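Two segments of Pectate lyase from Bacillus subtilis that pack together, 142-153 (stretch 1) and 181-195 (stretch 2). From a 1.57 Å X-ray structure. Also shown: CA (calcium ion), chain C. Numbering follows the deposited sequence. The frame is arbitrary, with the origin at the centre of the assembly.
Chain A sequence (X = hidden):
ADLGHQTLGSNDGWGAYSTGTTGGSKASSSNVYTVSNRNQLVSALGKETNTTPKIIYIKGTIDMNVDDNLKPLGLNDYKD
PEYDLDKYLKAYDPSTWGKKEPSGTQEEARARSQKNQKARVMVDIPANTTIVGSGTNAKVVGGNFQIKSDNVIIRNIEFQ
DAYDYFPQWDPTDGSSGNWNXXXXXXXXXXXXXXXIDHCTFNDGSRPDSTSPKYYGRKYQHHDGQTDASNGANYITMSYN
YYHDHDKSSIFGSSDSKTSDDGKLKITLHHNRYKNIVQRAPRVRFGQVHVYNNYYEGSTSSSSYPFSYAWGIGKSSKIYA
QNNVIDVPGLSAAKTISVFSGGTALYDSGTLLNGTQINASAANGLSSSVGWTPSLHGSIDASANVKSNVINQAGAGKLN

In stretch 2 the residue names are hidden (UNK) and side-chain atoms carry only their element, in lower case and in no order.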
# COMPACT_ATOMS: atom_id res chain seq x y z
N GLY A 142 -9.85 -8.28 -4.66
CA GLY A 142 -9.06 -9.45 -4.21
C GLY A 142 -7.63 -9.53 -4.73
O GLY A 142 -6.84 -10.31 -4.22
N GLY A 143 -7.29 -8.70 -5.72
CA GLY A 143 -6.00 -8.79 -6.40
C GLY A 143 -4.85 -8.07 -5.69
O GLY A 143 -5.07 -7.14 -4.91
N ASN A 144 -3.65 -8.52 -6.00
CA ASN A 144 -2.42 -7.89 -5.50
C ASN A 144 -1.56 -7.69 -6.71
O ASN A 144 -1.06 -8.67 -7.29
CB ASN A 144 -1.77 -8.82 -4.47
CG ASN A 144 -0.46 -8.26 -3.85
OD1 ASN A 144 0.15 -7.25 -4.28
ND2 ASN A 144 -0.06 -8.92 -2.83
N PHE A 145 -1.40 -6.44 -7.16
CA PHE A 145 -0.46 -6.14 -8.26
C PHE A 145 0.94 -6.06 -7.66
O PHE A 145 1.14 -5.33 -6.69
CB PHE A 145 -0.77 -4.79 -8.93
CG PHE A 145 -1.98 -4.78 -9.85
CD1 PHE A 145 -2.83 -5.89 -9.97
CD2 PHE A 145 -2.29 -3.59 -10.54
CE1 PHE A 145 -3.97 -5.85 -10.82
CE2 PHE A 145 -3.42 -3.53 -11.39
CZ PHE A 145 -4.25 -4.65 -11.52
N GLN A 146 1.91 -6.81 -8.22
CA GLN A 146 3.30 -6.69 -7.76
C GLN A 146 4.12 -6.00 -8.84
O GLN A 146 4.00 -6.35 -10.01
CB GLN A 146 3.90 -8.08 -7.43
CG GLN A 146 5.34 -7.92 -6.98
CD GLN A 146 5.99 -9.16 -6.39
OE1 GLN A 146 6.51 -9.11 -5.26
NE2 GLN A 146 6.01 -10.26 -7.16
N ILE A 147 4.92 -5.00 -8.46
CA ILE A 147 5.74 -4.30 -9.43
C ILE A 147 7.21 -4.49 -9.04
O ILE A 147 7.66 -3.92 -8.04
CB ILE A 147 5.38 -2.77 -9.59
CG1 ILE A 147 3.88 -2.59 -9.82
CG2 ILE A 147 6.22 -2.17 -10.72
CD1 ILE A 147 3.37 -1.12 -9.52
N LYS A 148 7.93 -5.30 -9.82
CA LYS A 148 9.38 -5.50 -9.62
C LYS A 148 10.16 -4.79 -10.71
O LYS A 148 11.39 -4.72 -10.65
CB LYS A 148 9.74 -7.01 -9.67
CG LYS A 148 8.88 -7.86 -8.76
CD LYS A 148 9.35 -9.35 -8.68
CE LYS A 148 9.14 -10.08 -10.00
NZ LYS A 148 9.71 -11.49 -9.96
N SER A 149 9.44 -4.25 -11.67
CA SER A 149 10.00 -3.72 -12.90
C SER A 149 10.14 -2.20 -12.85
O SER A 149 9.79 -1.54 -11.85
CB SER A 149 9.05 -4.11 -14.03
OG SER A 149 7.77 -3.56 -13.77
N ASP A 150 10.63 -1.63 -13.95
CA ASP A 150 10.76 -0.19 -14.10
C ASP A 150 9.68 0.39 -14.99
O ASP A 150 9.32 -0.20 -16.00
CB ASP A 150 12.13 0.17 -14.69
CG ASP A 150 12.41 1.69 -14.73
OD1 ASP A 150 12.84 2.21 -13.69
OD2 ASP A 150 12.25 2.36 -15.79
N ASN A 151 9.21 1.58 -14.61
CA ASN A 151 8.46 2.46 -15.50
C ASN A 151 7.00 2.01 -15.64
O ASN A 151 6.57 1.47 -16.67
CB ASN A 151 9.12 2.60 -16.88
CG ASN A 151 8.53 3.73 -17.69
OD1 ASN A 151 8.08 4.73 -17.13
ND2 ASN A 151 8.54 3.59 -19.02
N VAL A 152 6.25 2.24 -14.57
CA VAL A 152 4.89 1.72 -14.48
C VAL A 152 3.96 2.78 -13.94
O VAL A 152 4.28 3.45 -12.93
CB VAL A 152 4.82 0.41 -13.60
CG1 VAL A 152 3.37 -0.01 -13.36
CG2 VAL A 152 5.62 -0.76 -14.25
N ILE A 153 2.79 2.89 -14.57
CA ILE A 153 1.78 3.86 -14.16
C ILE A 153 0.48 3.11 -13.82
O ILE A 153 0.04 2.31 -14.62
CB ILE A 153 1.53 4.90 -15.28
CG1 ILE A 153 2.79 5.74 -15.50
CG2 ILE A 153 0.33 5.77 -14.96
CD1 ILE A 153 2.69 6.66 -16.73
N UNK A 181 -0.84 -11.76 6.99
CA UNK A 181 -1.34 -12.13 5.65
C UNK A 181 -0.40 -11.63 4.56
O UNK A 181 0.45 -10.75 4.83
o UNK A 181 -3.69 -12.53 6.07
c UNK A 181 -2.75 -11.62 5.47
N UNK A 182 -0.54 -12.18 3.34
CA UNK A 182 0.44 -11.97 2.28
C UNK A 182 0.10 -10.90 1.25
O UNK A 182 1.02 -10.53 0.49
c UNK A 182 2.95 -13.72 2.60
c UNK A 182 0.70 -13.28 1.51
n UNK A 182 3.27 -13.65 3.90
c UNK A 182 1.56 -14.28 2.27
o UNK A 182 3.73 -13.37 1.70
N UNK A 183 -1.16 -10.45 1.16
CA UNK A 183 -1.52 -9.65 -0.03
C UNK A 183 -1.72 -8.21 0.29
O UNK A 183 -2.45 -7.88 1.22
c UNK A 183 -2.80 -10.20 -0.75
o UNK A 183 -2.20 -15.80 -1.18
c UNK A 183 -1.61 -12.21 -1.65
c UNK A 183 -3.44 -13.92 -0.43
c UNK A 183 -3.60 -12.55 -0.32
c UNK A 183 -2.39 -14.43 -1.14
c UNK A 183 -1.44 -13.58 -1.75
c UNK A 183 -2.69 -11.68 -0.93
N UNK A 184 -1.08 -7.37 -0.51
CA UNK A 184 -1.36 -5.94 -0.49
C UNK A 184 -2.23 -5.66 -1.73
O UNK A 184 -2.34 -6.53 -2.61
o UNK A 184 2.23 -5.54 -0.02
c UNK A 184 -0.04 -5.19 -0.66
c UNK A 184 1.02 -5.58 0.34
o UNK A 184 0.73 -5.85 1.52
N UNK A 185 -2.77 -4.44 -1.88
CA UNK A 185 -3.37 -4.08 -3.18
C UNK A 185 -2.26 -3.89 -4.24
O UNK A 185 -2.37 -4.42 -5.35
o UNK A 185 -5.07 -2.21 -0.89
c UNK A 185 -4.23 -2.81 -3.05
c UNK A 185 -5.20 -2.93 -1.90
n UNK A 185 -6.20 -3.84 -2.03
N UNK A 186 -1.19 -3.18 -3.86
CA UNK A 186 -0.04 -3.00 -4.75
C UNK A 186 1.24 -3.15 -3.90
O UNK A 186 1.39 -2.50 -2.85
c UNK A 186 -1.42 0.08 -6.75
c UNK A 186 1.27 -1.40 -6.28
c UNK A 186 -1.27 -1.37 -6.25
c UNK A 186 -0.02 -1.59 -5.41
N UNK A 187 2.12 -4.06 -4.35
CA UNK A 187 3.37 -4.32 -3.69
C UNK A 187 4.49 -3.89 -4.64
O UNK A 187 4.66 -4.50 -5.69
o UNK A 187 2.39 -6.36 -2.64
c UNK A 187 3.52 -5.86 -3.39
c UNK A 187 4.81 -6.08 -2.62
N UNK A 188 5.27 -2.87 -4.27
CA UNK A 188 6.44 -2.48 -5.08
C UNK A 188 7.64 -3.17 -4.53
O UNK A 188 8.08 -2.85 -3.43
c UNK A 188 5.30 -0.28 -5.50
c UNK A 188 5.34 1.30 -5.46
c UNK A 188 6.63 -0.95 -5.11
c UNK A 188 7.77 -0.57 -6.07
N UNK A 189 8.11 -4.21 -5.23
CA UNK A 189 9.15 -5.06 -4.70
C UNK A 189 10.37 -4.90 -5.63
O UNK A 189 10.48 -5.61 -6.60
n UNK A 189 9.36 -8.80 -4.56
c UNK A 189 8.62 -6.51 -4.65
c UNK A 189 9.68 -7.52 -4.34
o UNK A 189 10.77 -7.18 -3.87
N UNK A 190 11.23 -3.93 -5.34
CA UNK A 190 12.35 -3.60 -6.21
C UNK A 190 11.95 -2.70 -7.37
O UNK A 190 12.80 -2.27 -8.14
N UNK A 191 10.65 -2.41 -7.51
CA UNK A 191 10.17 -1.62 -8.63
C UNK A 191 10.67 -0.18 -8.59
O UNK A 191 10.91 0.41 -7.51
N UNK A 192 10.84 0.40 -9.77
CA UNK A 192 11.43 1.73 -9.89
C UNK A 192 10.67 2.53 -10.94
O UNK A 192 10.14 1.98 -11.90
c UNK A 192 12.96 1.67 -10.29
c UNK A 192 13.85 1.17 -9.15
o UNK A 192 13.14 0.79 -11.42
N UNK A 193 10.67 3.86 -10.79
CA UNK A 193 9.94 4.75 -11.70
C UNK A 193 8.49 4.34 -11.79
O UNK A 193 8.01 3.83 -12.80
c UNK A 193 14.13 5.66 -13.05
c UNK A 193 12.28 6.82 -12.76
c UNK A 193 10.59 4.89 -13.10
n UNK A 193 13.66 6.87 -12.80
c UNK A 193 11.93 5.54 -13.04
n UNK A 193 13.10 4.83 -13.16
N UNK A 194 7.79 4.60 -10.69
CA UNK A 194 6.39 4.20 -10.55
C UNK A 194 5.54 5.39 -10.17
O UNK A 194 5.92 6.17 -9.34
c UNK A 194 6.91 1.75 -10.12
c UNK A 194 7.33 0.78 -9.13
c UNK A 194 4.71 2.72 -9.22
c UNK A 194 6.23 3.03 -9.54
N UNK A 195 4.39 5.50 -10.83
CA UNK A 195 3.39 6.49 -10.49
C UNK A 195 2.08 5.80 -10.17
O UNK A 195 1.53 5.13 -11.02
c UNK A 195 2.09 9.29 -10.13
c UNK A 195 2.30 8.69 -11.34
c UNK A 195 0.98 10.56 -11.63
c UNK A 195 1.63 9.50 -12.32
c UNK A 195 0.70 10.37 -14.38
c UNK A 195 3.17 7.48 -11.65
n UNK A 195 1.28 10.42 -10.29
c UNK A 195 0.22 11.53 -12.29
c UNK A 195 0.09 11.43 -13.66
c UNK A 195 1.48 9.41 -13.72
CA CA C . 2.94 -5.89 2.25
O HOH W 1 -7.10 -5.21 -4.40
O HOH W 2 12.92 -5.96 -8.80
O HOH W 3 2.97 -8.15 1.65
O HOH W 4 4.17 -5.54 4.21
O HOH W 5 5.05 -5.57 1.33

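Position 181 carries one carbon and one oxygen, out of reach of stretch 1: Ser181. At 182, three carbons end in an oxygen and a nitrogen, an exposed amide that identifies Gln182. Position 183 has one carbon and then a six-carbon ring bearing an oxygen; its CB points toward stretch 1, and Asn144 lies at the ring edge. This is Tyr183.

Position 184 has two carbons, the second carrying two oxygens that both reach the calcium ion. This carboxylate is Asp184, with OD1 2.3 Å and OD2 2.4 Å from the calcium CA. At 185, two carbons carry one oxygen and one nitrogen, and the CA-to-CB bond points away from stretch 1; this is Asn185. Its ND2 donates to a water that in turn donates to Gly143 O, while its backbone O accepts from Phe145 N at 2.9 Å.

Four carbons at 186, forked at the first with one arm two carbons long, lie on the same sheet face as Phe145 and Ile147. The residue is Ile186, with CG2 3.9 Å from Ile147 CD1. At 187 one carbon bears an oxygen and a carbon, on the face of Gln146: Thr187, whose OG1 donates to Asp184 OD2 at 2.7 Å. Position 188 repeats the forked four-carbon pattern beside Ile147, and is Ile188.

At 189, two carbons end in an oxygen and a nitrogen, and the nitrogen reaches Gln146 OE1. This is Asn189; its ND2 donates to Gln146 OE1 at 3.0 Å. Positions 190 and 191 have no side-chain atoms. Gly190 has a positive phi of 82°, which favours glycine; at Gly191 a CB would lie 2.6 Å from Ile147 O, a clash.

Position 192 has one carbon bearing an oxygen and a carbon, the oxygen meeting Asp150: Thr192, with OG1 donating to Asp150 OD1 at 2.7 Å. At 193 one carbon leads to a five-membered ring with two nitrogens, one of which meets Asp150 OD1; this is His193, whose ND1 donates to Asp150 OD1, also at 2.7 Å. Position 194 is another forked four-carbon chain, its longer arm ending against Ile147: Ile194, with CD1 3.5 Å from Ile147 CG2. At 195, fused rings hold eight carbons and one nitrogen, and a ring carbon meets Ile153. This is Trp195, with CE3 4.0 Å from Ile153 CG2.

The contact is built from two parallel ladders whose register shifts by one between Ile147 and Asp150. Backbone hydrogen bonds align the strands, Ile147 packs against Ile186 and Ile194 on one face while Ile153 meets Trp195 on the other, and Asp150 gathers two donors near the corner.

Stretch 2 (181-195) SQYDNITINGGTHIW
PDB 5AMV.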